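Local coordinates for protein putative oxidoreductase yhhX (Escherichia coli K-12, PDB 3F4L) that probably works as an NADP-dependent inositol dehydrogenase of the Gfo/Idh/MocA family, pairing a nucleotide-binding Rossmann fold with a C-terminal alpha/beta domain, at residues Q182-F187 with E319-T324; D128-T133 with P234-H239; I8-S13 with I51-D56; T14-L19 with S256-I261. One frame throughout, in Å; residues are numbered along the deposited sequence.

Interaction 1 (Q182-F187 with E319-T324); sequences QIISLF and ESEVLT
Glu321 lays its carboxylate against Ser185, and two groups grip its OE1: the backbone N of Lys318, just before the helix, by a hydrogen bond, and Arg126 by a salt bridge. The contact is a helix-helix packing in the C-terminal alpha/beta domain. It joins the end of helix 171-187 to the start of helix 319-331. The two short axes pass 9.9 Å apart at 137°, closer to antiparallel than to parallel. OE2 of Glu321 comes to 3.2 Å from CA of Ser185. Arg126 probably helps to keep this buried carboxylate charged. Ile184 supplies the apolar part of the contact, against Glu321 and Thr324. Its CG2 is anti to the backbone N (CG1 at chi1 -71°) and rests on the stem of Glu321, 3.6 Å from CB of Glu321. The two side chains run side by side, pointing opposite ways. The other branch of Ile184 reaches further along helix 319-331, and its CD1 meets CG2 of Thr324 at 4.0 Å. Ser185 turns its hydroxyl back to its own helix. Its OG donates to O of Gln182 at 2.8 Å, tilted 28° from the carbonyl plane.

Interaction 2 (D128-T133 with P234-H239); sequences DSCFLT and PKFIVH
The Phe236 ring points its CE1-CZ side at the first turn of helix 129-140. Cys130 CB lies at its edge and in its plane, 3.8 Å from CE1 of Phe236. The Phe131 ring meets Phe236 edge-on in turn, with Phe236 CZ near the Phe131 plane. Helix 129-140 packs here on strand 236-240 of the mixed sheet of the C-terminal alpha/beta domain. The aromatic side chain starts from a classic beta bulge, in which Lys235 and Phe236 both face Lys247 on the neighbouring strand. The bulge sends both side chains toward the helix. The tightest approach is to backbone: CE1 of Phe236 is 3.4 Å from N of Phe131, in an oblique position. CZ of Phe236 packs on CB of Phe131 at 3.9 Å. With an alanine in place of Phe236 the ring is gone, and Cys130 and Phe131 would probably be left facing a gap between helix and strand. Lys235 adds its stem, with CG 3.9 Å from CB of Cys130. Its chain then bends at chi2 (71°), and NZ ends on the backbone O of His152. Gln182 of helix 171-187 touches both phenylalanines. Further along the strand, His239 meets the ring of Tyr233 of the second subunit. Cys130 holds SG between its backbone N and carbonyl carbon (chi1 41°). This torsion sets SG beside the ring edge in a sulfur-aromatic contact: SG of Cys130 lies 5.3 Å from the Phe236 centroid, 85° off the ring normal.

Interaction 3 (I8-S13 with I51-D56); sequences IGFGKS and IHFTSD
Phe10 and Phe53 have the nearest CA atoms of the two segments, yet these are 9.3 Å apart, so the backbones stay clear and only the two rings touch. The pair is edge-to-face. The edge of Phe53 points at the face of Phe10, with centroids 4.9 Å apart and planes at 60°. CE2 of Phe53 stands over the centre of the Phe10 ring, 3.6 Å from CE2 of Phe10. Phe10 reaches out with CG anti to the backbone N (chi1 -170°). Ile51 CG2 sits over one face of Phe53, offset toward the rim. Tyr48 makes a further edge-to-face pair with Phe10, and Ile34 of strand 29-35 touches both rings. An alanine at Phe10 takes away this face, and would probably leave the Phe53 edge without its mate and the glycine-rich loop less anchored to strand 52-54. At the end of the strand, Thr54 OG1 accepts from N of Asp56 at 2.9 Å, forming an ST turn. Gly9 has backbone angles at which a CB would jam against the carbonyl O of Ile8. Such a glycine-rich loop between strand 3-8 and helix 12-22 is consistent with the dinucleotide-binding beta-alpha-beta unit of a Rossmann fold.

Interaction 4 (T14-L19 with S256-I261); sequences TTRYHL and SLKANI
The helix that follows the glycine-rich loop of the Rossmann fold, helix 12-22, here meets helix 253-258 of the C-terminal domain, so this is an interdomain contact. Leu257 points its side chain at the backbone of Arg16. Its CD1 comes to 3.2 Å from O of Arg16, a carbonyl buried here with no hydrogen-bond partner in the model. Nearby, the helix widens into a pi-type turn, closed by Leu19 N to Thr14 O at 3.0 Å. CD1 of Leu257 also touches CG of Arg16 at 4.0 Å and CD1 of Tyr17 at 4.1 Å. CG of Arg16 in turn lies over the centre of the Tyr17 ring. The arginine keeps CG anti to its own N (chi1 175°) and bends at chi3, which carries its end over to Lys258. Lys258 CG sits over one face of the guanidinium, toward its rim. NZ of Lys258 is 3.1 Å from NH1 of Arg16. Both atoms are donors, so they do not bond, and the closeness may favour loss of the lysine proton. Past Lys258 a Schellman motif ends the helix: Ile261 N bonds to Ser256 O and Asn260 N to Leu257 O, with Asn260 at positive phi. On helix 12-22, His18 is hydrogen-bonded to Glu95, just past strand 91-94, and to Tyr302 of helix 300-311, and the carbonyl of Tyr17 to Tyr122, just past strand 119-121.

The four contacts form two touching pairs. Interactions 3 and 4 share helix 12-22, with centres 16 Å apart, and join where Phe10 packs on Thr15 and Leu19. Interactions 1 and 2 have centres 17 Å apart and meet where Gln182, Ser185 and Leu186 of helix 171-187 pack on Phe131. Interaction 1 lies across the chain's centre from both interactions 3 and 4. Along the chain, interaction 3 closes before interactions 1 and 2 open, while interaction 4 reaches from residue 14 to 261 and spans interaction 2. Interaction 3 stays within the Rossmann fold and interaction 1 within the C-terminal domain. Interaction 4 ties the two domains together.

Interaction 1 (Q182-F187 with E319-T324)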
# COMPACT_ATOMS: atom_id res chain seq x y z
N GLN A 182 0.89 5.83 16.48
CA GLN A 182 0.34 7.06 15.89
C GLN A 182 -1.06 6.79 15.35
O GLN A 182 -1.98 7.59 15.55
CB GLN A 182 1.23 7.55 14.75
CG GLN A 182 2.61 8.01 15.19
CD GLN A 182 3.47 8.47 14.03
OE1 GLN A 182 3.49 7.84 12.98
NE2 GLN A 182 4.21 9.57 14.22
N ILE A 183 -1.23 5.67 14.65
CA ILE A 183 -2.54 5.34 14.08
C ILE A 183 -3.54 5.10 15.20
O ILE A 183 -4.68 5.57 15.15
CB ILE A 183 -2.46 4.07 13.16
CG1 ILE A 183 -1.56 4.35 11.96
CG2 ILE A 183 -3.85 3.67 12.70
CD1 ILE A 183 -1.92 5.64 11.20
N ILE A 184 -3.11 4.37 16.22
CA ILE A 184 -3.98 4.08 17.35
C ILE A 184 -4.41 5.37 18.07
O ILE A 184 -5.56 5.50 18.49
CB ILE A 184 -3.28 3.08 18.32
CG1 ILE A 184 -3.23 1.70 17.66
CG2 ILE A 184 -4.00 3.03 19.65
CD1 ILE A 184 -2.27 0.73 18.31
N SER A 185 -3.49 6.33 18.22
CA SER A 185 -3.83 7.57 18.89
C SER A 185 -4.90 8.35 18.11
O SER A 185 -5.62 9.16 18.69
CB SER A 185 -2.59 8.46 19.07
OG SER A 185 -2.27 9.11 17.85
N LEU A 186 -5.00 8.11 16.81
CA LEU A 186 -5.99 8.82 15.97
C LEU A 186 -7.33 8.11 15.88
O LEU A 186 -8.39 8.74 15.93
CB LEU A 186 -5.49 8.97 14.53
CG LEU A 186 -4.20 9.71 14.21
CD1 LEU A 186 -3.90 9.62 12.71
CD2 LEU A 186 -4.33 11.15 14.65
N PHE A 187 -7.27 6.79 15.73
CA PHE A 187 -8.48 6.00 15.53
C PHE A 187 -8.85 4.98 16.59
O PHE A 187 -9.95 4.47 16.59
CB PHE A 187 -8.37 5.31 14.17
CG PHE A 187 -8.04 6.25 13.03
CD1 PHE A 187 -8.89 7.31 12.72
CD2 PHE A 187 -6.88 6.09 12.29
CE1 PHE A 187 -8.59 8.18 11.68
CE2 PHE A 187 -6.57 6.96 11.24
CZ PHE A 187 -7.43 8.01 10.94
N GLU A 319 -4.30 4.03 28.45
CA GLU A 319 -3.98 2.64 28.78
C GLU A 319 -4.40 1.70 27.64
O GLU A 319 -3.64 0.82 27.23
CB GLU A 319 -4.68 2.24 30.09
CG GLU A 319 -4.32 0.85 30.65
CD GLU A 319 -5.06 0.52 31.96
OE1 GLU A 319 -5.06 1.39 32.87
OE2 GLU A 319 -5.62 -0.59 32.08
N SER A 320 -5.62 1.89 27.14
CA SER A 320 -6.14 1.05 26.07
C SER A 320 -5.29 1.10 24.80
O SER A 320 -5.18 0.11 24.09
CB SER A 320 -7.58 1.43 25.72
OG SER A 320 -7.68 2.76 25.23
N GLU A 321 -4.69 2.25 24.52
CA GLU A 321 -3.85 2.38 23.33
C GLU A 321 -2.59 1.54 23.50
O GLU A 321 -2.09 0.93 22.56
CB GLU A 321 -3.48 3.85 23.10
CG GLU A 321 -4.71 4.75 22.96
CD GLU A 321 -4.37 6.22 22.80
OE1 GLU A 321 -3.61 6.76 23.62
OE2 GLU A 321 -4.90 6.85 21.86
N VAL A 322 -2.06 1.51 24.72
CA VAL A 322 -0.86 0.75 24.98
C VAL A 322 -1.14 -0.74 24.85
O VAL A 322 -0.38 -1.46 24.21
CB VAL A 322 -0.31 1.05 26.40
CG1 VAL A 322 0.95 0.25 26.66
CG2 VAL A 322 -0.03 2.53 26.53
N LEU A 323 -2.24 -1.20 25.43
CA LEU A 323 -2.59 -2.62 25.37
C LEU A 323 -2.92 -3.06 23.94
O LEU A 323 -2.59 -4.18 23.54
CB LEU A 323 -3.78 -2.91 26.29
CG LEU A 323 -3.51 -2.71 27.79
CD1 LEU A 323 -4.78 -2.95 28.60
CD2 LEU A 323 -2.42 -3.66 28.23
N THR A 324 -3.57 -2.19 23.17
CA THR A 324 -3.91 -2.53 21.80
C THR A 324 -2.62 -2.69 20.98
O THR A 324 -2.50 -3.60 20.16
CB THR A 324 -4.82 -1.46 21.16
OG1 THR A 324 -6.09 -1.44 21.83
CG2 THR A 324 -5.05 -1.77 19.69

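Interaction 2 (D128-T133 with P234-H239)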
# COMPACT_ATOMS: atom_id res chain seq x y z
N ASP A 128 5.88 14.14 16.27
CA ASP A 128 6.69 14.26 15.06
C ASP A 128 5.95 15.27 14.20
O ASP A 128 4.71 15.22 14.10
CB ASP A 128 6.77 12.93 14.30
CG ASP A 128 8.05 12.16 14.60
OD1 ASP A 128 9.00 12.76 15.17
OD2 ASP A 128 8.10 10.96 14.25
N SER A 129 6.68 16.20 13.57
CA SER A 129 6.05 17.22 12.74
C SER A 129 5.23 16.65 11.58
O SER A 129 4.16 17.16 11.28
CB SER A 129 7.10 18.19 12.18
OG SER A 129 8.04 17.51 11.41
N CYS A 130 5.74 15.62 10.93
CA CYS A 130 5.04 14.99 9.81
C CYS A 130 3.68 14.46 10.28
O CYS A 130 2.64 14.74 9.67
CB CYS A 130 5.89 13.84 9.25
SG CYS A 130 6.72 12.82 10.50
N PHE A 131 3.70 13.70 11.36
CA PHE A 131 2.48 13.15 11.94
C PHE A 131 1.50 14.25 12.35
O PHE A 131 0.31 14.19 12.01
CB PHE A 131 2.83 12.28 13.15
CG PHE A 131 1.64 11.82 13.92
CD1 PHE A 131 0.73 10.94 13.35
CD2 PHE A 131 1.40 12.31 15.20
CE1 PHE A 131 -0.42 10.55 14.05
CE2 PHE A 131 0.25 11.92 15.91
CZ PHE A 131 -0.65 11.05 15.34
N LEU A 132 1.99 15.25 13.07
CA LEU A 132 1.11 16.33 13.52
C LEU A 132 0.45 17.06 12.36
O LEU A 132 -0.69 17.53 12.49
CB LEU A 132 1.86 17.33 14.40
CG LEU A 132 2.37 16.85 15.76
CD1 LEU A 132 3.17 17.96 16.41
CD2 LEU A 132 1.20 16.43 16.65
N THR A 133 1.14 17.18 11.23
CA THR A 133 0.57 17.85 10.07
C THR A 133 -0.57 16.98 9.52
O THR A 133 -1.63 17.48 9.18
CB THR A 133 1.62 18.09 8.95
OG1 THR A 133 2.77 18.75 9.48
CG2 THR A 133 1.02 18.98 7.85
N PRO A 234 5.74 8.78 0.10
CA PRO A 234 5.46 9.97 0.89
C PRO A 234 5.50 9.43 2.33
O PRO A 234 5.30 8.23 2.53
CB PRO A 234 4.04 10.34 0.47
CG PRO A 234 4.01 9.91 -0.96
CD PRO A 234 4.74 8.59 -0.96
N LYS A 235 5.74 10.30 3.32
CA LYS A 235 5.77 9.87 4.72
C LYS A 235 4.34 9.50 5.17
O LYS A 235 4.14 8.52 5.90
CB LYS A 235 6.31 10.99 5.61
CG LYS A 235 6.32 10.65 7.10
CD LYS A 235 7.38 9.60 7.44
CE LYS A 235 7.11 8.95 8.81
NZ LYS A 235 5.83 8.17 8.77
N PHE A 236 3.36 10.29 4.75
CA PHE A 236 1.96 10.03 5.07
C PHE A 236 1.08 10.32 3.87
O PHE A 236 1.34 11.25 3.09
CB PHE A 236 1.43 10.90 6.22
CG PHE A 236 1.94 10.52 7.58
CD1 PHE A 236 2.99 11.24 8.16
CD2 PHE A 236 1.39 9.45 8.26
CE1 PHE A 236 3.47 10.88 9.42
CE2 PHE A 236 1.86 9.09 9.53
CZ PHE A 236 2.91 9.80 10.11
N ILE A 237 0.03 9.52 3.73
CA ILE A 237 -0.95 9.68 2.67
C ILE A 237 -2.29 9.52 3.38
O ILE A 237 -2.45 8.60 4.17
CB ILE A 237 -0.86 8.58 1.60
CG1 ILE A 237 0.48 8.66 0.86
CG2 ILE A 237 -2.00 8.74 0.59
CD1 ILE A 237 0.63 7.59 -0.19
N VAL A 238 -3.22 10.43 3.12
CA VAL A 238 -4.55 10.34 3.73
C VAL A 238 -5.57 10.64 2.64
O VAL A 238 -5.46 11.64 1.94
CB VAL A 238 -4.76 11.39 4.85
CG1 VAL A 238 -6.17 11.23 5.44
CG2 VAL A 238 -3.72 11.22 5.94
N HIS A 239 -6.54 9.75 2.47
CA HIS A 239 -7.58 9.94 1.46
C HIS A 239 -8.93 9.94 2.15
O HIS A 239 -9.21 9.06 2.96
CB HIS A 239 -7.54 8.81 0.41
CG HIS A 239 -6.35 8.88 -0.50
ND1 HIS A 239 -6.08 9.98 -1.29
CD2 HIS A 239 -5.34 8.01 -0.72
CE1 HIS A 239 -4.95 9.78 -1.95
NE2 HIS A 239 -4.48 8.59 -1.63

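Interaction 3 (I8-S13 with I51-D56)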
# COMPACT_ATOMS: atom_id res chain seq x y z
N ILE A 8 16.88 5.66 34.82
CA ILE A 8 17.46 4.35 35.04
C ILE A 8 18.03 4.03 33.67
O ILE A 8 17.29 3.71 32.73
CB ILE A 8 16.41 3.28 35.38
CG1 ILE A 8 15.57 3.71 36.59
CG2 ILE A 8 17.10 1.95 35.64
CD1 ILE A 8 16.37 3.98 37.81
N GLY A 9 19.35 4.14 33.55
CA GLY A 9 20.01 3.87 32.29
C GLY A 9 20.60 5.15 31.74
O GLY A 9 19.96 6.21 31.77
N PHE A 10 21.82 5.07 31.24
CA PHE A 10 22.46 6.25 30.69
C PHE A 10 23.11 5.92 29.35
O PHE A 10 24.30 6.12 29.16
CB PHE A 10 23.51 6.80 31.66
CG PHE A 10 24.05 8.15 31.28
CD1 PHE A 10 23.19 9.19 30.97
CD2 PHE A 10 25.42 8.39 31.25
CE1 PHE A 10 23.68 10.46 30.65
CE2 PHE A 10 25.92 9.65 30.93
CZ PHE A 10 25.04 10.69 30.63
N GLY A 11 22.32 5.39 28.43
CA GLY A 11 22.84 5.04 27.12
C GLY A 11 22.54 6.13 26.11
O GLY A 11 22.29 7.29 26.48
N LYS A 12 22.55 5.76 24.84
CA LYS A 12 22.28 6.72 23.78
C LYS A 12 20.87 7.29 23.82
O LYS A 12 20.68 8.48 23.62
CB LYS A 12 22.53 6.07 22.41
CG LYS A 12 24.00 6.06 22.02
CD LYS A 12 24.48 7.49 21.80
CE LYS A 12 25.91 7.54 21.28
NZ LYS A 12 26.34 8.93 20.98
N SER A 13 19.89 6.44 24.09
CA SER A 13 18.52 6.93 24.14
C SER A 13 18.39 8.05 25.17
O SER A 13 17.78 9.08 24.91
CB SER A 13 17.55 5.80 24.49
OG SER A 13 17.82 5.32 25.79
N ILE A 51 24.03 16.87 37.77
CA ILE A 51 23.41 15.57 37.98
C ILE A 51 24.25 14.63 38.83
O ILE A 51 25.47 14.55 38.68
CB ILE A 51 23.11 14.85 36.63
CG1 ILE A 51 22.28 15.76 35.71
CG2 ILE A 51 22.34 13.55 36.90
CD1 ILE A 51 22.03 15.18 34.31
N HIS A 52 23.59 13.92 39.73
CA HIS A 52 24.24 12.93 40.58
C HIS A 52 24.14 11.57 39.90
O HIS A 52 23.04 11.02 39.78
CB HIS A 52 23.56 12.86 41.95
CG HIS A 52 24.01 11.71 42.81
ND1 HIS A 52 25.31 11.56 43.24
CD2 HIS A 52 23.33 10.66 43.31
CE1 HIS A 52 25.41 10.47 43.97
NE2 HIS A 52 24.22 9.90 44.03
N PHE A 53 25.27 11.04 39.43
CA PHE A 53 25.29 9.73 38.79
C PHE A 53 25.55 8.68 39.86
O PHE A 53 26.39 8.89 40.73
CB PHE A 53 26.38 9.66 37.71
CG PHE A 53 26.08 10.49 36.50
CD1 PHE A 53 26.44 11.83 36.44
CD2 PHE A 53 25.39 9.94 35.43
CE1 PHE A 53 26.12 12.60 35.32
CE2 PHE A 53 25.07 10.70 34.31
CZ PHE A 53 25.43 12.03 34.25
N THR A 54 24.86 7.56 39.80
CA THR A 54 25.02 6.53 40.82
C THR A 54 24.77 5.13 40.28
O THR A 54 24.09 4.95 39.27
CB THR A 54 24.04 6.80 41.99
OG1 THR A 54 24.03 5.70 42.90
CG2 THR A 54 22.64 7.02 41.45
N SER A 55 25.32 4.14 40.97
CA SER A 55 25.15 2.74 40.61
C SER A 55 24.35 2.04 41.70
O SER A 55 24.21 0.82 41.71
CB SER A 55 26.50 2.06 40.42
OG SER A 55 27.12 2.52 39.23
N ASP A 56 23.83 2.84 42.63
CA ASP A 56 23.00 2.35 43.73
C ASP A 56 21.58 2.82 43.44
O ASP A 56 21.24 3.98 43.64
CB ASP A 56 23.50 2.92 45.06
CG ASP A 56 22.60 2.58 46.23
OD1 ASP A 56 21.68 1.74 46.08
OD2 ASP A 56 22.82 3.14 47.33

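Interaction 4 (T14-L19 with S256-I261)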
# COMPACT_ATOMS: atom_id res chain seq x y z
N THR A 14 18.98 7.86 26.35
CA THR A 14 18.91 8.87 27.40
C THR A 14 19.58 10.19 26.99
O THR A 14 19.02 11.27 27.21
CB THR A 14 19.57 8.35 28.70
OG1 THR A 14 18.98 7.09 29.06
CG2 THR A 14 19.37 9.35 29.83
N THR A 15 20.77 10.12 26.40
CA THR A 15 21.49 11.34 26.03
C THR A 15 21.04 11.99 24.73
O THR A 15 21.38 13.15 24.47
CB THR A 15 23.01 11.10 25.92
OG1 THR A 15 23.27 10.02 25.02
CG2 THR A 15 23.58 10.77 27.29
N ARG A 16 20.28 11.27 23.91
CA ARG A 16 19.82 11.82 22.64
C ARG A 16 18.35 12.18 22.59
O ARG A 16 17.98 13.24 22.07
CB ARG A 16 20.13 10.85 21.50
CG ARG A 16 19.57 11.31 20.16
CD ARG A 16 20.14 10.48 19.02
NE ARG A 16 21.60 10.57 18.99
CZ ARG A 16 22.39 9.77 18.28
NH1 ARG A 16 21.86 8.81 17.53
NH2 ARG A 16 23.70 9.93 18.32
N TYR A 17 17.50 11.31 23.13
CA TYR A 17 16.07 11.58 23.07
C TYR A 17 15.39 12.09 24.32
O TYR A 17 14.23 12.48 24.27
CB TYR A 17 15.36 10.33 22.57
CG TYR A 17 15.83 9.91 21.19
CD1 TYR A 17 15.52 10.67 20.07
CD2 TYR A 17 16.59 8.75 21.02
CE1 TYR A 17 15.95 10.28 18.80
CE2 TYR A 17 17.03 8.36 19.76
CZ TYR A 17 16.70 9.13 18.66
OH TYR A 17 17.13 8.74 17.40
N HIS A 18 16.10 12.12 25.44
CA HIS A 18 15.51 12.62 26.68
C HIS A 18 16.18 13.88 27.22
O HIS A 18 15.55 14.94 27.30
CB HIS A 18 15.55 11.53 27.75
CG HIS A 18 14.64 10.38 27.46
ND1 HIS A 18 13.30 10.38 27.78
CD2 HIS A 18 14.88 9.19 26.86
CE1 HIS A 18 12.75 9.24 27.39
NE2 HIS A 18 13.69 8.49 26.83
N LEU A 19 17.45 13.77 27.59
CA LEU A 19 18.17 14.90 28.18
C LEU A 19 18.16 16.21 27.39
O LEU A 19 17.97 17.27 27.98
CB LEU A 19 19.60 14.46 28.52
CG LEU A 19 19.86 14.03 29.98
CD1 LEU A 19 18.59 13.51 30.64
CD2 LEU A 19 20.96 13.00 30.04
N SER A 256 18.64 16.70 13.34
CA SER A 256 19.37 17.76 14.03
C SER A 256 20.17 17.20 15.21
O SER A 256 21.35 17.54 15.38
CB SER A 256 18.41 18.82 14.54
OG SER A 256 17.74 19.45 13.47
N LEU A 257 19.53 16.35 16.02
CA LEU A 257 20.19 15.76 17.17
C LEU A 257 21.47 15.05 16.77
O LEU A 257 22.51 15.22 17.41
CB LEU A 257 19.24 14.79 17.90
CG LEU A 257 18.04 15.43 18.60
CD1 LEU A 257 17.14 14.35 19.21
CD2 LEU A 257 18.53 16.38 19.69
N LYS A 258 21.41 14.27 15.69
CA LYS A 258 22.59 13.55 15.21
C LYS A 258 23.67 14.50 14.71
O LYS A 258 24.86 14.18 14.77
CB LYS A 258 22.21 12.59 14.08
CG LYS A 258 21.69 11.25 14.55
CD LYS A 258 21.49 10.30 13.39
CE LYS A 258 21.38 8.87 13.89
NZ LYS A 258 22.64 8.44 14.58
N ALA A 259 23.25 15.66 14.21
CA ALA A 259 24.17 16.67 13.70
C ALA A 259 24.71 17.55 14.82
O ALA A 259 25.39 18.54 14.57
CB ALA A 259 23.48 17.52 12.65
N ASN A 260 24.37 17.18 16.05
CA ASN A 260 24.82 17.91 17.23
C ASN A 260 24.18 19.28 17.41
O ASN A 260 24.82 20.22 17.89
CB ASN A 260 26.35 18.01 17.24
CG ASN A 260 26.90 18.42 18.59
OD1 ASN A 260 26.43 17.96 19.63
ND2 ASN A 260 27.92 19.28 18.58
N ILE A 261 22.92 19.41 17.01
CA ILE A 261 22.17 20.65 17.16
C ILE A 261 21.11 20.31 18.20
O ILE A 261 20.28 19.42 17.99
CB ILE A 261 21.48 21.06 15.84
CG1 ILE A 261 22.53 21.26 14.75
CG2 ILE A 261 20.69 22.35 16.05
CD1 ILE A 261 21.95 21.67 13.40